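Local atomic coordinates of cobalamin biosynthesis protein CobN (Mycobacterium tuberculosis, PDB entry 7C6O), a protein that is the large subunit of cobaltochelatase, the enzyme that inserts cobalt into the corrin ring during cobalamin biosynthesis, and probably carries the chelation site. Residues 283-288 and 318-323. Residues are numbered along the deposited sequence; the frame is centred on the assembly and turned at random.
Sequences ILQGLC and DGRIIT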
ATOM      1  N   ILE A 283     -17.054  -5.225  -9.792  1.00 18.97           N
ATOM      2  CA  ILE A 283     -16.823  -6.575  -9.290  1.00 16.70           C
ATOM      3  C   ILE A 283     -16.240  -6.431  -7.892  1.00 17.17           C
ATOM      4  O   ILE A 283     -15.112  -5.949  -7.729  1.00 16.08           O
ATOM      5  CB  ILE A 283     -15.889  -7.377 -10.208  1.00 15.82           C
ATOM      6  CG1 ILE A 283     -16.474  -7.450 -11.623  1.00 17.24           C
ATOM      7  CG2 ILE A 283     -15.640  -8.770  -9.640  1.00 15.96           C
ATOM      8  CD1 ILE A 283     -15.604  -8.196 -12.620  1.00 16.06           C
ATOM      9  N   LEU A 284     -17.002  -6.839  -6.881  1.00 14.47           N
ATOM     10  CA  LEU A 284     -16.651  -6.608  -5.488  1.00 13.10           C
ATOM     11  C   LEU A 284     -16.323  -7.932  -4.816  1.00 14.73           C
ATOM     12  O   LEU A 284     -17.083  -8.897  -4.937  1.00 17.94           O
ATOM     13  CB  LEU A 284     -17.793  -5.910  -4.744  1.00 11.99           C
ATOM     14  CG  LEU A 284     -18.273  -4.568  -5.304  1.00 18.41           C
ATOM     15  CD1 LEU A 284     -19.343  -4.757  -6.381  1.00 21.27           C
ATOM     16  CD2 LEU A 284     -18.788  -3.670  -4.193  1.00 21.91           C
ATOM     17  N   GLN A 285     -15.197  -7.974  -4.108  1.00 16.66           N
ATOM     18  CA  GLN A 285     -14.822  -9.166  -3.357  1.00 17.17           C
ATOM     19  C   GLN A 285     -15.526  -9.143  -2.005  1.00 18.33           C
ATOM     20  O   GLN A 285     -15.207  -8.317  -1.142  1.00 16.68           O
ATOM     21  CB  GLN A 285     -13.309  -9.247  -3.177  1.00 16.03           C
ATOM     22  CG  GLN A 285     -12.834 -10.593  -2.645  1.00 17.84           C
ATOM     23  CD  GLN A 285     -12.668 -11.625  -3.747  1.00 17.01           C
ATOM     24  OE1 GLN A 285     -12.290 -11.289  -4.865  1.00 18.22           O
ATOM     25  NE2 GLN A 285     -12.951 -12.886  -3.436  1.00 15.24           N
ATOM     26  N   GLY A 286     -16.495 -10.036  -1.826  1.00 16.43           N
ATOM     27  CA  GLY A 286     -17.083 -10.249  -0.521  1.00 16.60           C
ATOM     28  C   GLY A 286     -16.274 -11.285   0.228  1.00 16.86           C
ATOM     29  O   GLY A 286     -16.178 -12.434  -0.212  1.00 15.74           O
ATOM     30  N   LEU A 287     -15.674 -10.895   1.347  1.00 15.33           N
ATOM     31  CA  LEU A 287     -14.707 -11.757   2.011  1.00 15.27           C
ATOM     32  C   LEU A 287     -15.417 -12.865   2.782  1.00 17.92           C
ATOM     33  O   LEU A 287     -16.403 -12.619   3.484  1.00 19.75           O
ATOM     34  CB  LEU A 287     -13.815 -10.935   2.940  1.00 14.51           C
ATOM     35  CG  LEU A 287     -13.100  -9.745   2.291  1.00 15.38           C
ATOM     36  CD1 LEU A 287     -12.294  -8.977   3.322  1.00 14.86           C
ATOM     37  CD2 LEU A 287     -12.205 -10.200   1.139  1.00 18.11           C
ATOM     38  N   CYS A 288     -14.922 -14.088   2.627  1.00 17.75           N
ATOM     39  CA  CYS A 288     -15.410 -15.261   3.348  1.00 17.49           C
ATOM     40  C   CYS A 288     -14.202 -15.854   4.061  1.00 17.93           C
ATOM     41  O   CYS A 288     -13.433 -16.611   3.462  1.00 20.63           O
ATOM     42  CB  CYS A 288     -16.051 -16.268   2.399  1.00 20.27           C
ATOM     43  SG  CYS A 288     -17.461 -15.624   1.488  1.00 23.91           S
ATOM     44  N   ASP A 318      -7.079  -8.375 -10.376  1.00 12.72           N
ATOM     45  CA  ASP A 318      -8.233  -8.392 -11.270  1.00 14.49           C
ATOM     46  C   ASP A 318      -8.951  -7.052 -11.360  1.00 16.52           C
ATOM     47  O   ASP A 318      -9.849  -6.909 -12.200  1.00 17.30           O
ATOM     48  CB  ASP A 318      -9.257  -9.433 -10.812  1.00 14.58           C
ATOM     49  CG  ASP A 318      -8.855 -10.856 -11.142  1.00 17.19           C
ATOM     50  OD1 ASP A 318      -7.684 -11.100 -11.501  1.00 15.70           O
ATOM     51  OD2 ASP A 318      -9.735 -11.735 -11.034  1.00 19.87           O
ATOM     52  N   GLY A 319      -8.610  -6.084 -10.514  1.00 17.01           N
ATOM     53  CA  GLY A 319      -9.391  -4.864 -10.438  1.00 15.13           C
ATOM     54  C   GLY A 319     -10.645  -4.970  -9.600  1.00 14.98           C
ATOM     55  O   GLY A 319     -11.560  -4.156  -9.759  1.00 17.17           O
ATOM     56  N   ARG A 320     -10.720  -5.953  -8.711  1.00 13.82           N
ATOM     57  CA  ARG A 320     -11.885  -6.112  -7.856  1.00 14.27           C
ATOM     58  C   ARG A 320     -11.875  -5.084  -6.729  1.00 15.45           C
ATOM     59  O   ARG A 320     -10.818  -4.654  -6.259  1.00 16.43           O
ATOM     60  CB  ARG A 320     -11.928  -7.523  -7.269  1.00 14.33           C
ATOM     61  CG  ARG A 320     -12.137  -8.614  -8.304  1.00 15.13           C
ATOM     62  CD  ARG A 320     -12.067  -9.992  -7.668  1.00 17.47           C
ATOM     63  NE  ARG A 320     -12.189 -11.056  -8.661  1.00 18.63           N
ATOM     64  CZ  ARG A 320     -12.117 -12.355  -8.383  1.00 18.10           C
ATOM     65  NH1 ARG A 320     -11.927 -12.762  -7.135  1.00 16.90           N
ATOM     66  NH2 ARG A 320     -12.236 -13.249  -9.356  1.00 18.28           N
ATOM     67  N   ILE A 321     -13.073  -4.690  -6.304  1.00 12.40           N
ATOM     68  CA  ILE A 321     -13.243  -3.815  -5.149  1.00 13.06           C
ATOM     69  C   ILE A 321     -13.237  -4.664  -3.885  1.00 13.62           C
ATOM     70  O   ILE A 321     -14.010  -5.621  -3.764  1.00 15.38           O
ATOM     71  CB  ILE A 321     -14.547  -3.011  -5.269  1.00 14.77           C
ATOM     72  CG1 ILE A 321     -14.575  -2.221  -6.580  1.00 15.33           C
ATOM     73  CG2 ILE A 321     -14.727  -2.092  -4.076  1.00 13.32           C
ATOM     74  CD1 ILE A 321     -15.900  -1.536  -6.844  1.00 18.61           C
ATOM     75  N   ILE A 322     -12.370  -4.317  -2.940  1.00 15.30           N
ATOM     76  CA  ILE A 322     -12.244  -5.060  -1.688  1.00 15.34           C
ATOM     77  C   ILE A 322     -13.268  -4.519  -0.697  1.00 13.87           C
ATOM     78  O   ILE A 322     -13.263  -3.324  -0.381  1.00 13.76           O
ATOM     79  CB  ILE A 322     -10.817  -4.951  -1.125  1.00 14.74           C
ATOM     80  CG1 ILE A 322      -9.786  -5.384  -2.173  1.00 13.79           C
ATOM     81  CG2 ILE A 322     -10.681  -5.763   0.155  1.00 12.90           C
ATOM     82  CD1 ILE A 322      -9.963  -6.802  -2.659  1.00 14.56           C
ATOM     83  N   THR A 323     -14.141  -5.381  -0.197  1.00 13.74           N
ATOM     84  CA  THR A 323     -15.168  -4.980   0.764  1.00 16.34           C
ATOM     85  C   THR A 323     -14.846  -5.591   2.131  1.00 12.99           C
ATOM     86  O   THR A 323     -13.736  -5.371   2.630  1.00 17.22           O
ATOM     87  CB  THR A 323     -16.557  -5.332   0.238  1.00 16.16           C
ATOM     88  OG1 THR A 323     -16.781  -6.747   0.337  1.00 16.38           O
ATOM     89  CG2 THR A 323     -16.713  -4.886  -1.216  1.00 17.41           C
TER
HETATM   90  O   HOH W   1     -14.541  -3.675 -10.107  1.00 18.80           O
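Leu284 pairs with Ile321 and Gln285 with Ile322 where strands 283-289 and 321-331 run parallel as neighbours, buried inside a seven-stranded mixed sheet. The connection between them runs through helices 293-298 and 305-313, a beta-alpha-beta arrangement. Ile321 N donates to Ile283 O at 2.8 Å, and Ile321 O accepts from Gln285 N at 2.7 Å. Ile321 thus binds strand 283-289 through both N-H and carbonyl, and its two partners flank Leu284. Gln285 O takes two donors from Thr323. Thr323 N gives the longer bond, 3.3 Å to Gln285 O, in the carbonyl plane. Thr323 OG1 comes from above that plane, 2.7 Å from Gln285 O. Chi1 of 74° sets this hydroxyl between its own backbone N and carbonyl carbon and turns it to the neighbouring strand. On one sheet face Leu284 and Ile321 lie side by side, and Leu284 CD2 meets Thr323 CG2 at 3.8 Å. On the other face Gln285 bends at chi2 (84°) and brings OE1 to 2.7 Å from Arg320 NH1. The bond uses a lone pair of OE1 and lies near the guanidinium plane. Arg320 is extended, and its CG packs on Ile283 CG2. Val251 O accepts from both Gln285 NE2 and Arg320 NH1, tying this polar pair to the loop after strand 246-249. That strand pairs with the other edge of 283-289, while helix 343-361 packs over Leu284, Ile321 and Thr323.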